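Rhamnose ABC transporter, rhamnose-binding protein (Actinomyces odontolyticus ATCC 17982, PDB 5BQ3) probably binds a carbohydrate such as rhamnose and delivers it to an ABC transporter, as the solute-binding component of a sugar uptake system. Local coordinates at residues T140-V145 with K185-V190; D147-S152 with L216-S221. All coordinates share one frame; numbering follows the deposited sequence.

Contact 1 (T140-V145 with K185-V190); sequences TMLDMV and KGIEIV
L142 is the first residue of helix segment 140-145 to meet strand segment 185-190, and it does so with one methyl: its CD2 lies 3.8 Å from CD1 of I187. The leucine CB leaves the helix across the line to the strand and not straight at it. CG sits beside the backbone N, anti to the carbonyl carbon (chi1 -75°), and from there the CD2 branch reaches the isoleucine. The two side chains cross obliquely, meeting through terminal methyls. The CD1 methyl of I187 also comes to 3.8 Å from the carbonyl O of L142, so the tip of the isoleucine lies against the helix backbone as well as the leucine methyl. One residue on, D143 turns its CB away from the strand, and its OD1 forms a salt bridge with K183 and a hydrogen bond with Y184 OH, in the loop leading to the strand.

This is helix-on-sheet packing in the second lobe of a periplasmic binding protein, where a parallel four-stranded sheet has 187-194 as an outermost strand. Helix 134-149 packs on a face of that sheet; L142 also touches helix 165-180, the helix of the beta-alpha-beta crossover between strands 153-159 and 187-194.

V145, a turn after L142, directs its CB at the strand. Its CG1, anti to the backbone N (chi1 175°), lies 4.4 Å from CG1 of I187, a looser touch than that of the leucine. The alpha carbons of V145 and I187 are 8.0 Å apart, the nearest such pair between the segments. The neighbouring strand 153-159 contributes V155, which touches both V145 and I187.

Contact 2 (D147-S152 with L216-S221); sequences DQIGGS and LNAIVS
I149, the last residue of helix 134-149, packs on N217 and A218 of segment 216-221. Its CB points toward that segment and carries two branches with different partners. The CG2 methyl, beside the backbone N and anti to the carbonyl carbon, makes the contact: it lies 3.6 Å from CB of A218 and 3.9 Å from CB of N217. The other branch starts at CG1, held between the backbone N and the carbonyl carbon (chi1 59°), and continues extended (chi2 175°) to CD1. This tip takes no part in the packing on 216-221; it goes to edge strand 187-194, where I149 CD1 lies 3.8 Å from CG1 of I187.

The asparagine offers its aliphatic base to I149, the two side chains crossing at about a right angle, while its OD1 accepts a hydrogen bond from the backbone N of K154. A218 meets the helix end with its single methyl, which is buried. The alpha carbons of I149 and N217, at 6.3 Å, are the nearest pair between the two segments. Right after I149 the chain leaves the helix at G150 with a positive phi, where a CB would press on the preceding carbonyl O.

I149 thus sits at the C-terminal end of a helix laid on a parallel sheet, touching V155 of the inner strand 153-159 as well, while A218 reaches across to F244 of strand 244-247.

Overall arrangement
After the first five strands of the first lobe's sheet, the chain reaches helix 134-149, which supplies one side of both contacts: 140-145 to contact 1, and the helix end with the turn after it to contact 2. It then passes along strand 153-159 and helix 165-180 to strand 187-194, where contact 1 closes its loop. Helix 199-212 follows, and strand 218-221 closes contact 2. The loops cross, since 147-152 lies inside the first and 216-221 beyond it. Their centres are only about 6 Å apart, and V190 CG2 packs 3.6 Å from L216 CD1, joining one contact to the other. Together they tie one helix to strands flanking 153-159 on either side in the second lobe's parallel sheet.

Contact 1 (T140-V145 with K185-V190)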
loop_
_atom_site.group_PDB
_atom_site.type_symbol
_atom_site.label_atom_id
_atom_site.label_comp_id
_atom_site.label_asym_id
_atom_site.label_seq_id
_atom_site.Cartn_x
_atom_site.Cartn_y
_atom_site.Cartn_z
ATOM N N THR A 140 -9.219 8.846 -5.281
ATOM C CA THR A 140 -9.693 8.754 -3.893
ATOM C C THR A 140 -9.382 10.052 -3.151
ATOM O O THR A 140 -10.283 10.618 -2.534
ATOM C CB THR A 140 -9.079 7.526 -3.196
ATOM O OG1 THR A 140 -9.395 6.362 -3.960
ATOM C CG2 THR A 140 -9.569 7.347 -1.756
HETATM N N MSE A 141 -8.131 10.544 -3.259
HETATM C CA MSE A 141 -7.668 11.777 -2.629
HETATM C C MSE A 141 -8.409 13.008 -3.161
HETATM O O MSE A 141 -8.893 13.797 -2.350
HETATM C CB MSE A 141 -6.165 11.930 -2.795
HETATM C CG MSE A 141 -5.408 10.905 -1.966
HETATM SE SE MSE A 141 -3.584 11.372 -1.666
HETATM C CE MSE A 141 -2.882 11.082 -3.509
ATOM N N LEU A 142 -8.568 13.137 -4.498
ATOM C CA LEU A 142 -9.317 14.241 -5.111
ATOM C C LEU A 142 -10.789 14.220 -4.692
ATOM O O LEU A 142 -11.371 15.284 -4.510
ATOM C CB LEU A 142 -9.225 14.192 -6.638
ATOM C CG LEU A 142 -7.919 14.643 -7.268
ATOM C CD1 LEU A 142 -7.824 14.132 -8.680
ATOM C CD2 LEU A 142 -7.775 16.155 -7.238
ATOM N N ASP A 143 -11.381 13.013 -4.532
ATOM C CA ASP A 143 -12.772 12.826 -4.099
ATOM C C ASP A 143 -12.976 13.330 -2.672
ATOM O O ASP A 143 -13.981 13.977 -2.408
ATOM C CB ASP A 143 -13.187 11.347 -4.195
ATOM C CG ASP A 143 -13.786 10.910 -5.522
ATOM O OD1 ASP A 143 -13.645 11.655 -6.514
ATOM O OD2 ASP A 143 -14.382 9.812 -5.570
HETATM N N MSE A 144 -12.022 13.032 -1.760
HETATM C CA MSE A 144 -12.042 13.453 -0.353
HETATM C C MSE A 144 -11.835 14.963 -0.242
HETATM O O MSE A 144 -12.506 15.604 0.565
HETATM C CB MSE A 144 -10.973 12.706 0.464
HETATM C CG MSE A 144 -11.224 11.194 0.553
HETATM SE SE MSE A 144 -10.018 10.231 1.740
HETATM C CE MSE A 144 -8.322 10.604 0.890
ATOM N N VAL A 145 -10.927 15.533 -1.072
ATOM C CA VAL A 145 -10.636 16.972 -1.109
ATOM C C VAL A 145 -11.890 17.717 -1.539
ATOM O O VAL A 145 -12.396 18.530 -0.771
ATOM C CB VAL A 145 -9.428 17.320 -2.018
ATOM C CG1 VAL A 145 -9.237 18.825 -2.138
ATOM C CG2 VAL A 145 -8.157 16.682 -1.503
ATOM N N LYS A 185 -12.304 20.339 -11.485
ATOM C CA LYS A 185 -11.891 21.613 -12.092
ATOM C C LYS A 185 -11.893 22.770 -11.074
ATOM O O LYS A 185 -11.139 23.733 -11.240
ATOM C CB LYS A 185 -12.774 21.960 -13.300
ATOM C CG LYS A 185 -12.260 21.374 -14.610
ATOM C CD LYS A 185 -12.985 21.969 -15.813
ATOM C CE LYS A 185 -12.405 21.517 -17.132
ATOM N NZ LYS A 185 -12.886 20.168 -17.521
ATOM N N GLY A 186 -12.716 22.644 -10.033
ATOM C CA GLY A 186 -12.829 23.620 -8.955
ATOM C C GLY A 186 -11.645 23.623 -8.007
ATOM O O GLY A 186 -11.373 24.642 -7.367
ATOM N N ILE A 187 -10.933 22.479 -7.905
ATOM C CA ILE A 187 -9.753 22.311 -7.051
ATOM C C ILE A 187 -8.581 23.078 -7.676
ATOM O O ILE A 187 -8.169 22.776 -8.800
ATOM C CB ILE A 187 -9.408 20.803 -6.808
ATOM C CG1 ILE A 187 -10.580 20.053 -6.130
ATOM C CG2 ILE A 187 -8.104 20.650 -5.998
ATOM C CD1 ILE A 187 -10.601 18.547 -6.338
ATOM N N GLU A 188 -8.057 24.072 -6.946
ATOM C CA GLU A 188 -6.930 24.879 -7.402
ATOM C C GLU A 188 -5.698 24.589 -6.545
ATOM O O GLU A 188 -5.670 24.952 -5.367
ATOM C CB GLU A 188 -7.287 26.378 -7.372
ATOM C CG GLU A 188 -6.231 27.276 -8.006
ATOM C CD GLU A 188 -6.134 28.702 -7.489
ATOM O OE1 GLU A 188 -6.947 29.092 -6.620
ATOM O OE2 GLU A 188 -5.230 29.431 -7.957
ATOM N N ILE A 189 -4.683 23.927 -7.135
ATOM C CA ILE A 189 -3.420 23.644 -6.446
ATOM C C ILE A 189 -2.634 24.959 -6.417
ATOM O O ILE A 189 -2.413 25.566 -7.468
ATOM C CB ILE A 189 -2.621 22.455 -7.059
ATOM C CG1 ILE A 189 -3.476 21.157 -7.164
ATOM C CG2 ILE A 189 -1.291 22.208 -6.320
ATOM C CD1 ILE A 189 -4.095 20.566 -5.835
ATOM N N VAL A 190 -2.296 25.432 -5.212
ATOM C CA VAL A 190 -1.607 26.713 -5.018
ATOM C C VAL A 190 -0.165 26.514 -4.496
ATOM O O VAL A 190 0.617 27.464 -4.520
ATOM C CB VAL A 190 -2.414 27.686 -4.108
ATOM C CG1 VAL A 190 -3.771 28.020 -4.717
ATOM C CG2 VAL A 190 -2.574 27.140 -2.693
#

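Contact 2 (D147-S152 with L216-S221)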
loop_
_atom_site.group_PDB
_atom_site.type_symbol
_atom_site.label_atom_id
_atom_site.label_comp_id
_atom_site.label_asym_id
_atom_site.label_seq_id
_atom_site.Cartn_x
_atom_site.Cartn_y
_atom_site.Cartn_z
ATOM N N ASP A 147 -15.008 16.819 -1.757
ATOM C CA ASP A 147 -16.106 16.604 -0.814
ATOM C C ASP A 147 -15.971 17.512 0.427
ATOM O O ASP A 147 -16.971 18.081 0.869
ATOM C CB ASP A 147 -16.157 15.119 -0.396
ATOM C CG ASP A 147 -17.215 14.751 0.626
ATOM O OD1 ASP A 147 -18.414 15.022 0.368
ATOM O OD2 ASP A 147 -16.853 14.148 1.661
ATOM N N GLN A 148 -14.741 17.655 0.967
ATOM C CA GLN A 148 -14.468 18.446 2.164
ATOM C C GLN A 148 -14.456 19.958 1.890
ATOM O O GLN A 148 -15.032 20.700 2.689
ATOM C CB GLN A 148 -13.154 18.004 2.817
ATOM C CG GLN A 148 -13.305 16.741 3.668
ATOM C CD GLN A 148 -11.988 16.134 4.090
ATOM O OE1 GLN A 148 -11.663 15.002 3.726
ATOM N NE2 GLN A 148 -11.217 16.854 4.897
ATOM N N ILE A 149 -13.813 20.417 0.787
ATOM C CA ILE A 149 -13.732 21.848 0.439
ATOM C C ILE A 149 -15.087 22.387 -0.057
ATOM O O ILE A 149 -15.351 23.583 0.072
ATOM C CB ILE A 149 -12.590 22.207 -0.558
ATOM C CG1 ILE A 149 -12.710 21.448 -1.907
ATOM C CG2 ILE A 149 -11.220 22.020 0.092
ATOM C CD1 ILE A 149 -11.693 21.831 -2.993
ATOM N N GLY A 150 -15.918 21.510 -0.606
ATOM C CA GLY A 150 -17.234 21.868 -1.113
ATOM C C GLY A 150 -17.287 22.104 -2.607
ATOM O O GLY A 150 -18.084 22.922 -3.064
ATOM N N GLY A 151 -16.450 21.387 -3.359
ATOM C CA GLY A 151 -16.400 21.458 -4.816
ATOM C C GLY A 151 -15.327 22.343 -5.416
ATOM O O GLY A 151 -14.897 22.103 -6.548
ATOM N N SER A 152 -14.909 23.390 -4.680
ATOM C CA SER A 152 -13.901 24.369 -5.099
ATOM C C SER A 152 -13.162 24.963 -3.894
ATOM O O SER A 152 -13.697 24.971 -2.783
ATOM C CB SER A 152 -14.551 25.487 -5.913
ATOM O OG SER A 152 -15.503 26.205 -5.146
ATOM N N LEU A 216 -5.811 29.318 2.514
ATOM C CA LEU A 216 -5.844 27.891 2.198
ATOM C C LEU A 216 -7.122 27.220 2.695
ATOM O O LEU A 216 -7.545 27.459 3.827
ATOM C CB LEU A 216 -4.619 27.218 2.835
ATOM C CG LEU A 216 -3.991 26.041 2.104
ATOM C CD1 LEU A 216 -3.515 26.438 0.723
ATOM C CD2 LEU A 216 -2.808 25.513 2.881
ATOM N N ASN A 217 -7.727 26.374 1.843
ATOM C CA ASN A 217 -8.945 25.630 2.159
ATOM C C ASN A 217 -8.627 24.225 2.679
ATOM O O ASN A 217 -9.318 23.749 3.581
ATOM C CB ASN A 217 -9.864 25.540 0.936
ATOM C CG ASN A 217 -10.544 26.837 0.579
ATOM O OD1 ASN A 217 -10.005 27.677 -0.145
ATOM N ND2 ASN A 217 -11.759 27.017 1.058
ATOM N N ALA A 218 -7.602 23.556 2.098
ATOM C CA ALA A 218 -7.200 22.196 2.473
ATOM C C ALA A 218 -5.744 21.869 2.124
ATOM O O ALA A 218 -5.118 22.562 1.321
ATOM C CB ALA A 218 -8.110 21.176 1.800
ATOM N N ILE A 219 -5.222 20.785 2.735
ATOM C CA ILE A 219 -3.879 20.247 2.505
ATOM C C ILE A 219 -4.005 18.749 2.189
ATOM O O ILE A 219 -4.663 18.020 2.930
ATOM C CB ILE A 219 -2.890 20.509 3.695
ATOM C CG1 ILE A 219 -2.761 22.012 4.017
ATOM C CG2 ILE A 219 -1.503 19.902 3.417
ATOM C CD1 ILE A 219 -2.251 22.358 5.416
ATOM N N VAL A 220 -3.389 18.305 1.078
ATOM C CA VAL A 220 -3.323 16.896 0.667
ATOM C C VAL A 220 -1.931 16.402 1.009
ATOM O O VAL A 220 -0.952 16.983 0.535
ATOM C CB VAL A 220 -3.657 16.642 -0.827
ATOM C CG1 VAL A 220 -3.807 15.150 -1.114
ATOM C CG2 VAL A 220 -4.903 17.388 -1.251
ATOM N N SER A 221 -1.830 15.353 1.838
ATOM C CA SER A 221 -0.527 14.814 2.208
ATOM C C SER A 221 -0.435 13.332 1.824
ATOM O O SER A 221 -0.861 12.467 2.590
ATOM C CB SER A 221 -0.236 15.043 3.685
ATOM O OG SER A 221 1.161 15.185 3.879
#